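PDB 3F6A: hydrolase, NUDIX family from Clostridium perfringens ATCC 13124, which probably hydrolyses a nucleoside diphosphate linked to another moiety, as Nudix enzymes do, although its own substrate is not established. Local coordinates for residues Glu44-Cys47 with Ile48-Ala51; Val92-Asn95 with His96-Asp100; Ile136-Asn139 with Ile140-Met143. All coordinates share one frame; numbering follows the deposited sequence.

Contact 1. Residues Glu44-Cys47 with Ile48-Ala51; sequences EEAC and IREA
The Arg49 side chain folds back along Ala46, one turn earlier in helix 43-55. The backbone is satisfied in the regular alpha-helical way: Ile48 N donates to Glu44 O at 3.1 Å, Arg49 N to Glu45 O at 2.9 Å, Glu50 N to Ala46 O at 2.9 Å and Ala51 N to Cys47 O at 2.9 Å. Arg49 CG sits between its own backbone N and carbonyl carbon (chi1 46°), which sets this methylene 3.2 Å from Ala46 O. A bend at chi3 then brings NH1 within 4.0 Å of Ala46 CB, the methyl lying at the edge of the guanidinium near its plane, while Glu50 CG lies above one face, offset toward its rim. The helix carries the core of a Nudix box, whose REXXEE signature begins at Arg49; in relatives its glutamates bind the catalytic metal. Arg49 NH1 donates to His36 O and forms a salt bridge with Glu41, and NH2 pairs with Glu53. Glu50 OE2 is 3.4 Å from Arg49 NH2 but well out of the guanidinium plane, so this pairing is one of charge without a directed N-H. The other two glutamates reach outside the turn: Glu44 OE2 accepts from Ile82 N, and Glu45 OE1 from Leu42 N near the helix start. Cys47 and Ala46 turn their side chains onto Val9 of strand 7-15, and Ala51 packs on Ile13 of the same strand.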
ATOM      1  N   GLU A  44       9.217   2.084  -2.419  1.00 20.03           N
ATOM      2  CA  GLU A  44      10.011   1.010  -3.012  1.00 20.25           C
ATOM      3  C   GLU A  44      11.502   1.330  -3.038  1.00 19.63           C
ATOM      4  O   GLU A  44      12.333   0.438  -2.867  1.00 17.62           O
ATOM      5  CB  GLU A  44       9.525   0.711  -4.433  1.00 20.62           C
ATOM      6  CG  GLU A  44       9.575   1.897  -5.387  1.00 20.14           C
ATOM      7  CD  GLU A  44       8.816   1.633  -6.681  1.00 23.14           C
ATOM      8  OE1 GLU A  44       9.460   1.356  -7.713  1.00 24.80           O
ATOM      9  OE2 GLU A  44       7.568   1.689  -6.660  1.00 19.50           O
ATOM     10  N   GLU A  45      11.840   2.597  -3.258  1.00 20.12           N
ATOM     11  CA  GLU A  45      13.244   2.994  -3.286  1.00 20.19           C
ATOM     12  C   GLU A  45      13.783   2.879  -1.870  1.00 19.52           C
ATOM     13  O   GLU A  45      14.947   2.547  -1.669  1.00 16.97           O
ATOM     14  CB  GLU A  45      13.385   4.427  -3.802  1.00 21.13           C
ATOM     15  CG  GLU A  45      12.843   4.596  -5.216  1.00 25.30           C
ATOM     16  CD  GLU A  45      12.966   6.013  -5.743  1.00 28.81           C
ATOM     17  OE1 GLU A  45      12.666   6.962  -4.984  1.00 26.61           O
ATOM     18  OE2 GLU A  45      13.345   6.178  -6.928  1.00 31.62           O
ATOM     19  N   ALA A  46      12.913   3.130  -0.889  1.00 19.86           N
ATOM     20  CA  ALA A  46      13.288   3.034   0.517  1.00 21.18           C
ATOM     21  C   ALA A  46      13.636   1.589   0.863  1.00 21.96           C
ATOM     22  O   ALA A  46      14.549   1.337   1.656  1.00 22.83           O
ATOM     23  CB  ALA A  46      12.148   3.527   1.408  1.00 20.77           C
ATOM     24  N   CYS A  47      12.914   0.637   0.271  1.00 22.86           N
ATOM     25  CA  CYS A  47      13.185  -0.777   0.527  1.00 22.12           C
ATOM     26  C   CYS A  47      14.557  -1.118  -0.031  1.00 21.90           C
ATOM     27  O   CYS A  47      15.373  -1.766   0.634  1.00 20.67           O
ATOM     28  CB  CYS A  47      12.139  -1.665  -0.148  1.00 22.98           C
ATOM     29  SG  CYS A  47      10.509  -1.636   0.629  1.00 25.75           S
ATOM     30  N   ILE A  48      14.799  -0.678  -1.264  1.00 20.74           N
ATOM     31  CA  ILE A  48      16.069  -0.920  -1.929  1.00 20.31           C
ATOM     32  C   ILE A  48      17.237  -0.352  -1.128  1.00 19.62           C
ATOM     33  O   ILE A  48      18.223  -1.049  -0.907  1.00 20.87           O
ATOM     34  CB  ILE A  48      16.075  -0.318  -3.357  1.00 22.32           C
ATOM     35  CG1 ILE A  48      15.106  -1.098  -4.246  1.00 24.97           C
ATOM     36  CG2 ILE A  48      17.485  -0.350  -3.947  1.00 21.93           C
ATOM     37  CD1 ILE A  48      15.111  -0.664  -5.699  1.00 28.73           C
ATOM     38  N   ARG A  49      17.143   0.900  -0.686  1.00 20.03           N
ATOM     39  CA  ARG A  49      18.249   1.476   0.076  1.00 20.84           C
ATOM     40  C   ARG A  49      18.435   0.825   1.442  1.00 20.07           C
ATOM     41  O   ARG A  49      19.566   0.555   1.854  1.00 18.32           O
ATOM     42  CB  ARG A  49      18.085   2.990   0.245  1.00 23.20           C
ATOM     43  CG  ARG A  49      16.718   3.456   0.667  1.00 27.06           C
ATOM     44  CD  ARG A  49      16.774   4.937   1.030  1.00 29.26           C
ATOM     45  NE  ARG A  49      17.327   5.122   2.356  1.00 27.53           N
ATOM     46  CZ  ARG A  49      16.593   5.207   3.458  1.00 27.97           C
ATOM     47  NH1 ARG A  49      15.266   5.139   3.390  1.00 23.34           N
ATOM     48  NH2 ARG A  49      17.189   5.326   4.631  1.00 27.09           N
ATOM     49  N   GLU A  50      17.337   0.552   2.140  1.00 19.46           N
ATOM     50  CA  GLU A  50      17.444  -0.071   3.452  1.00 21.46           C
ATOM     51  C   GLU A  50      18.086  -1.448   3.344  1.00 21.61           C
ATOM     52  O   GLU A  50      18.853  -1.850   4.218  1.00 21.12           O
ATOM     53  CB  GLU A  50      16.071  -0.166   4.120  1.00 23.65           C
ATOM     54  CG  GLU A  50      15.508   1.190   4.532  1.00 26.30           C
ATOM     55  CD  GLU A  50      16.270   1.829   5.686  1.00 30.46           C
ATOM     56  OE1 GLU A  50      17.418   1.419   5.963  1.00 30.04           O
ATOM     57  OE2 GLU A  50      15.718   2.756   6.313  1.00 31.75           O
ATOM     58  N   ALA A  51      17.788  -2.162   2.262  1.00 20.94           N
ATOM     59  CA  ALA A  51      18.358  -3.488   2.061  1.00 20.64           C
ATOM     60  C   ALA A  51      19.874  -3.359   1.902  1.00 20.38           C
ATOM     61  O   ALA A  51      20.636  -4.197   2.390  1.00 19.81           O
ATOM     62  CB  ALA A  51      17.752  -4.146   0.828  1.00 18.55           C
TER

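Contact 2. Residues Val92-Asn95 with His96-Asp100; sequences VSPN and HSHID
His96 meets Pro94 obliquely, NE2 3.3 Å from Pro94 CB. Pro94, preceded by a cis peptide, lies in the loop between strands 86-90 and 98-106. The backbone N of His96 makes a weak bond to Pro94 O, an acceptor less surely placed, consistent with the inverse gamma turn centred on Asn95. With CG held between the backbone N and the carbonyl carbon (chi1 59°), the imidazole is brought back beside the proline. There it is held from its other nitrogen: ND1 donates to Ser97 O at 3.1 Å, close to the plane of the imidazole, though it approaches from above the carbonyl plane and not along a lone pair. Ser97 therefore takes part through its backbone oxygen, while its side chain packs on Leu89 of strand 86-90. At His98, where strand 98-106 begins, the ring meets Pro94 again. Pro94 CD stands over one face in a CH-pi contact, 3.8 Å from the ring centroid and 21° off the normal. Val92 O lies at the ring edge, 3.5 Å from His98 NE2. His98 ND1 and Thr8 OG1 share a weak hydrogen bond. Ile99 and Asp100 carry the strand onward into the sheet; the carboxylate oxygens of Asp100 are hydrogen-bonded with the hydroxyls of Thr8 and Ser10. One proline ring thus serves two histidines, joined to them chiefly through C-H and van der Waals contact; the ND1 bond of His96 probably helps fix how that ring is turned, and the weak one of His98 probably adds less.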
ATOM      1  N   VAL A  92       5.631   0.847  17.942  1.00 30.97           N
ATOM      2  CA  VAL A  92       6.959   0.904  18.518  1.00 32.21           C
ATOM      3  C   VAL A  92       8.050   0.633  17.488  1.00 31.93           C
ATOM      4  O   VAL A  92       7.828  -0.062  16.498  1.00 31.37           O
ATOM      5  CB  VAL A  92       7.079  -0.106  19.673  1.00 32.54           C
ATOM      6  CG1 VAL A  92       6.831  -1.517  19.164  1.00 33.86           C
ATOM      7  CG2 VAL A  92       8.435   0.005  20.307  1.00 36.28           C
ATOM      8  N   SER A  93       9.224   1.212  17.724  1.00 33.07           N
ATOM      9  CA  SER A  93      10.374   1.037  16.851  1.00 33.38           C
ATOM     10  C   SER A  93      10.091   1.349  15.377  1.00 32.20           C
ATOM     11  O   SER A  93       9.988   0.439  14.552  1.00 32.16           O
ATOM     12  CB  SER A  93      10.885  -0.397  16.986  1.00 35.54           C
ATOM     13  OG  SER A  93      12.149  -0.546  16.375  1.00 40.35           O
ATOM     14  N   PRO A  94       9.978   2.641  15.022  1.00 30.39           N
ATOM     15  CA  PRO A  94      10.102   3.835  15.864  1.00 29.92           C
ATOM     16  C   PRO A  94       8.994   3.922  16.909  1.00 29.46           C
ATOM     17  O   PRO A  94       7.909   3.368  16.721  1.00 28.51           O
ATOM     18  CB  PRO A  94      10.037   4.975  14.851  1.00 29.55           C
ATOM     19  CG  PRO A  94       9.118   4.423  13.811  1.00 29.23           C
ATOM     20  CD  PRO A  94       9.651   3.023  13.638  1.00 30.65           C
ATOM     21  N   ASN A  95       9.264   4.636  17.998  1.00 29.34           N
ATOM     22  CA  ASN A  95       8.302   4.766  19.085  1.00 28.54           C
ATOM     23  C   ASN A  95       7.266   5.868  18.930  1.00 27.06           C
ATOM     24  O   ASN A  95       7.100   6.717  19.803  1.00 26.16           O
ATOM     25  CB  ASN A  95       9.042   4.929  20.407  1.00 30.92           C
ATOM     26  CG  ASN A  95       9.927   3.743  20.714  1.00 33.53           C
ATOM     27  OD1 ASN A  95       9.480   2.596  20.671  1.00 34.29           O
ATOM     28  ND2 ASN A  95      11.190   4.009  21.026  1.00 35.73           N
ATOM     29  N   HIS A  96       6.579   5.838  17.796  1.00 24.38           N
ATOM     30  CA  HIS A  96       5.506   6.767  17.484  1.00 23.61           C
ATOM     31  C   HIS A  96       4.653   6.001  16.477  1.00 22.61           C
ATOM     32  O   HIS A  96       5.173   5.177  15.721  1.00 20.40           O
ATOM     33  CB  HIS A  96       6.047   8.076  16.890  1.00 24.64           C
ATOM     34  CG  HIS A  96       6.836   7.902  15.628  1.00 28.57           C
ATOM     35  ND1 HIS A  96       6.243   7.653  14.407  1.00 32.30           N
ATOM     36  CD2 HIS A  96       8.167   7.961  15.395  1.00 29.47           C
ATOM     37  CE1 HIS A  96       7.178   7.569  13.476  1.00 29.66           C
ATOM     38  NE2 HIS A  96       8.353   7.751  14.047  1.00 32.58           N
ATOM     39  N   SER A  97       3.348   6.237  16.488  1.00 22.05           N
ATOM     40  CA  SER A  97       2.465   5.524  15.575  1.00 22.72           C
ATOM     41  C   SER A  97       2.956   5.698  14.151  1.00 21.05           C
ATOM     42  O   SER A  97       3.360   6.788  13.752  1.00 22.13           O
ATOM     43  CB  SER A  97       1.027   6.031  15.704  1.00 23.33           C
ATOM     44  OG  SER A  97       0.125   5.127  15.087  1.00 26.38           O
ATOM     45  N   HIS A  98       2.946   4.613  13.387  1.00 19.19           N
ATOM     46  CA  HIS A  98       3.404   4.680  12.012  1.00 19.88           C
ATOM     47  C   HIS A  98       2.841   3.566  11.153  1.00 20.80           C
ATOM     48  O   HIS A  98       2.523   2.477  11.639  1.00 20.86           O
ATOM     49  CB  HIS A  98       4.932   4.623  11.965  1.00 20.49           C
ATOM     50  CG  HIS A  98       5.514   3.399  12.603  1.00 20.53           C
ATOM     51  ND1 HIS A  98       5.881   2.281  11.881  1.00 23.27           N
ATOM     52  CD2 HIS A  98       5.804   3.121  13.895  1.00 21.27           C
ATOM     53  CE1 HIS A  98       6.376   1.372  12.703  1.00 20.25           C
ATOM     54  NE2 HIS A  98       6.341   1.858  13.929  1.00 23.03           N
ATOM     55  N   ILE A  99       2.720   3.861   9.867  1.00 20.92           N
ATOM     56  CA  ILE A  99       2.239   2.901   8.896  1.00 22.45           C
ATOM     57  C   ILE A  99       3.474   2.216   8.338  1.00 21.96           C
ATOM     58  O   ILE A  99       4.472   2.870   8.033  1.00 22.63           O
ATOM     59  CB  ILE A  99       1.489   3.605   7.748  1.00 24.76           C
ATOM     60  CG1 ILE A  99       0.141   4.114   8.257  1.00 27.51           C
ATOM     61  CG2 ILE A  99       1.308   2.656   6.570  1.00 25.63           C
ATOM     62  CD1 ILE A  99      -0.625   4.925   7.241  1.00 29.16           C
ATOM     63  N   ASP A 100       3.418   0.898   8.217  1.00 22.14           N
ATOM     64  CA  ASP A 100       4.544   0.160   7.678  1.00 21.26           C
ATOM     65  C   ASP A 100       4.129  -0.608   6.435  1.00 20.18           C
ATOM     66  O   ASP A 100       3.285  -1.510   6.502  1.00 18.41           O
ATOM     67  CB  ASP A 100       5.102  -0.807   8.721  1.00 25.18           C
ATOM     68  CG  ASP A 100       6.277  -1.605   8.195  1.00 29.64           C
ATOM     69  OD1 ASP A 100       7.327  -1.000   7.890  1.00 33.74           O
ATOM     70  OD2 ASP A 100       6.149  -2.840   8.077  1.00 35.17           O
TER

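Contact 3. Residues Ile136-Asn139 with Ile140-Met143; sequences IQEN and ILVM
Leu141 N donates to Gln137 O at 3.1 Å, and Ile140 N adds a weak bond to the same oxygen. Val142 N to Glu138 O, 3.0 Å, and Met143 N to Asn139 O, 3.1 Å, continue this first turn of helix 138-150, with Gln137 at the N-cap position. The Gln137 side chain reaches over the turn: NE2 donates to a lone pair of Asn139 OD1 at 3.2 Å, the acceptor lying in the glutamine amide plane, while OE1 accepts from Lys29. Asn139 is gripped further by the second subunit, OD1 by Ser76 and ND2 by Glu78. Ile136 CG2 packs against both Ile140 CG2, at 3.7 Å, and Leu141 CD2, at 3.5 Å, its side chain crossing each at about a right angle. Selenomethionine Met143, bent at chi3 (-76°), brings CE back alongside Asn139, 3.6 Å from its backbone O. On the sheet, Ile136 and Ile140 pack on Leu21 of strand 18-23 and Met143 on Phe12 of strand 7-15. Apolar branches thus tie the helix start to the sheet, while the Asn139 amide, bonded through both ends, helps join the two subunits.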
ATOM      1  N   ILE A 136      11.059 -13.721  18.103  1.00 29.85           N
ATOM      2  CA  ILE A 136      10.430 -13.271  16.865  1.00 28.88           C
ATOM      3  C   ILE A 136       8.917 -13.180  17.060  1.00 29.32           C
ATOM      4  O   ILE A 136       8.254 -14.194  17.298  1.00 27.57           O
ATOM      5  CB  ILE A 136      10.687 -14.245  15.701  1.00 27.50           C
ATOM      6  CG1 ILE A 136      12.182 -14.541  15.576  1.00 27.47           C
ATOM      7  CG2 ILE A 136      10.169 -13.635  14.397  1.00 27.72           C
ATOM      8  CD1 ILE A 136      12.507 -15.578  14.518  1.00 26.19           C
ATOM      9  N   GLN A 137       8.380 -11.968  16.959  1.00 29.08           N
ATOM     10  CA  GLN A 137       6.941 -11.736  17.111  1.00 29.79           C
ATOM     11  C   GLN A 137       6.174 -12.650  16.166  1.00 27.79           C
ATOM     12  O   GLN A 137       6.658 -12.978  15.086  1.00 25.87           O
ATOM     13  CB  GLN A 137       6.611 -10.283  16.781  1.00 31.69           C
ATOM     14  CG  GLN A 137       7.500  -9.290  17.491  1.00 38.00           C
ATOM     15  CD  GLN A 137       7.438  -7.909  16.879  1.00 38.23           C
ATOM     16  OE1 GLN A 137       8.200  -7.021  17.258  1.00 44.53           O
ATOM     17  NE2 GLN A 137       6.527  -7.717  15.930  1.00 38.65           N
ATOM     18  N   GLU A 138       4.972 -13.051  16.566  1.00 26.51           N
ATOM     19  CA  GLU A 138       4.158 -13.942  15.744  1.00 26.67           C
ATOM     20  C   GLU A 138       3.853 -13.435  14.330  1.00 25.81           C
ATOM     21  O   GLU A 138       3.955 -14.198  13.366  1.00 26.15           O
ATOM     22  CB  GLU A 138       2.840 -14.256  16.459  1.00 27.41           C
ATOM     23  CG  GLU A 138       3.002 -14.881  17.832  1.00 33.18           C
ATOM     24  CD  GLU A 138       3.842 -16.144  17.806  1.00 34.93           C
ATOM     25  OE1 GLU A 138       3.579 -17.015  16.950  1.00 36.00           O
ATOM     26  OE2 GLU A 138       4.757 -16.268  18.648  1.00 37.40           O
ATOM     27  N   ASN A 139       3.471 -12.163  14.196  1.00 23.60           N
ATOM     28  CA  ASN A 139       3.145 -11.626  12.876  1.00 24.25           C
ATOM     29  C   ASN A 139       4.369 -11.580  11.963  1.00 24.26           C
ATOM     30  O   ASN A 139       4.244 -11.632  10.737  1.00 23.36           O
ATOM     31  CB  ASN A 139       2.486 -10.239  12.995  1.00 24.52           C
ATOM     32  CG  ASN A 139       3.435  -9.165  13.494  1.00 24.37           C
ATOM     33  OD1 ASN A 139       4.316  -9.424  14.302  1.00 24.62           O
ATOM     34  ND2 ASN A 139       3.233  -7.941  13.027  1.00 25.25           N
ATOM     35  N   ILE A 140       5.555 -11.493  12.556  1.00 23.88           N
ATOM     36  CA  ILE A 140       6.776 -11.486  11.757  1.00 22.89           C
ATOM     37  C   ILE A 140       7.004 -12.916  11.269  1.00 22.60           C
ATOM     38  O   ILE A 140       7.426 -13.140  10.129  1.00 22.30           O
ATOM     39  CB  ILE A 140       7.990 -11.015  12.582  1.00 21.83           C
ATOM     40  CG1 ILE A 140       7.794  -9.555  13.002  1.00 21.99           C
ATOM     41  CG2 ILE A 140       9.268 -11.162  11.766  1.00 23.92           C
ATOM     42  CD1 ILE A 140       7.628  -8.590  11.837  1.00 20.30           C
ATOM     43  N   LEU A 141       6.707 -13.882  12.135  1.00 22.09           N
ATOM     44  CA  LEU A 141       6.860 -15.291  11.781  1.00 23.27           C
ATOM     45  C   LEU A 141       5.944 -15.624  10.622  1.00 21.54           C
ATOM     46  O   LEU A 141       6.308 -16.388   9.731  1.00 22.73           O
ATOM     47  CB  LEU A 141       6.508 -16.199  12.964  1.00 24.23           C
ATOM     48  CG  LEU A 141       7.497 -16.266  14.127  1.00 28.33           C
ATOM     49  CD1 LEU A 141       6.945 -17.165  15.226  1.00 28.92           C
ATOM     50  CD2 LEU A 141       8.837 -16.794  13.627  1.00 29.64           C
ATOM     51  N   VAL A 142       4.751 -15.042  10.632  1.00 21.84           N
ATOM     52  CA  VAL A 142       3.782 -15.290   9.571  1.00 21.44           C
ATOM     53  C   VAL A 142       4.218 -14.700   8.233  1.00 22.50           C
ATOM     54  O   VAL A 142       4.188 -15.384   7.208  1.00 22.30           O
ATOM     55  CB  VAL A 142       2.403 -14.708   9.938  1.00 20.61           C
ATOM     56  CG1 VAL A 142       1.475 -14.767   8.753  1.00 19.55           C
ATOM     57  CG2 VAL A 142       1.813 -15.485  11.103  1.00 22.49           C
HETATM   58  N   MSE A 143       4.627 -13.435   8.235  1.00 21.50           N
HETATM   59  CA  MSE A 143       5.046 -12.803   6.990  1.00 21.03           C
HETATM   60  C   MSE A 143       6.315 -13.410   6.406  1.00 19.39           C
HETATM   61  O   MSE A 143       6.458 -13.510   5.188  1.00 20.20           O
HETATM   62  CB  MSE A 143       5.208 -11.297   7.192  1.00 22.30           C
HETATM   63  CG  MSE A 143       3.873 -10.605   7.492  1.00 23.20           C
HETATM   64 SE   MSE A 143       3.931  -8.681   7.494  1.00 33.46          SE
HETATM   65  CE  MSE A 143       4.795  -8.424   9.181  1.00 25.44           C
TER

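Overall arrangement
Along the chain the three contacts follow in series, all within the Nudix domain: contact 1 on helix 43-55, contact 2 in the loop entering strand 98-106, contact 3 at the start of helix 138-150. Centres of contacts 1 and 3 are about 21 Å apart, on opposite sides of the chain's centre, yet both helices pack on strand 7-15, as in the alpha-beta-alpha sandwich of Nudix proteins. Strand 98-106 runs parallel to it; the centre of contact 2 is about 18 Å from that of contact 1 and 17 Å from that of contact 3. One sheet thus carries the probably catalytic Nudix helix and, at contact 3, a subunit interface; of residues 92-100 only Ile99 packs on the second subunit.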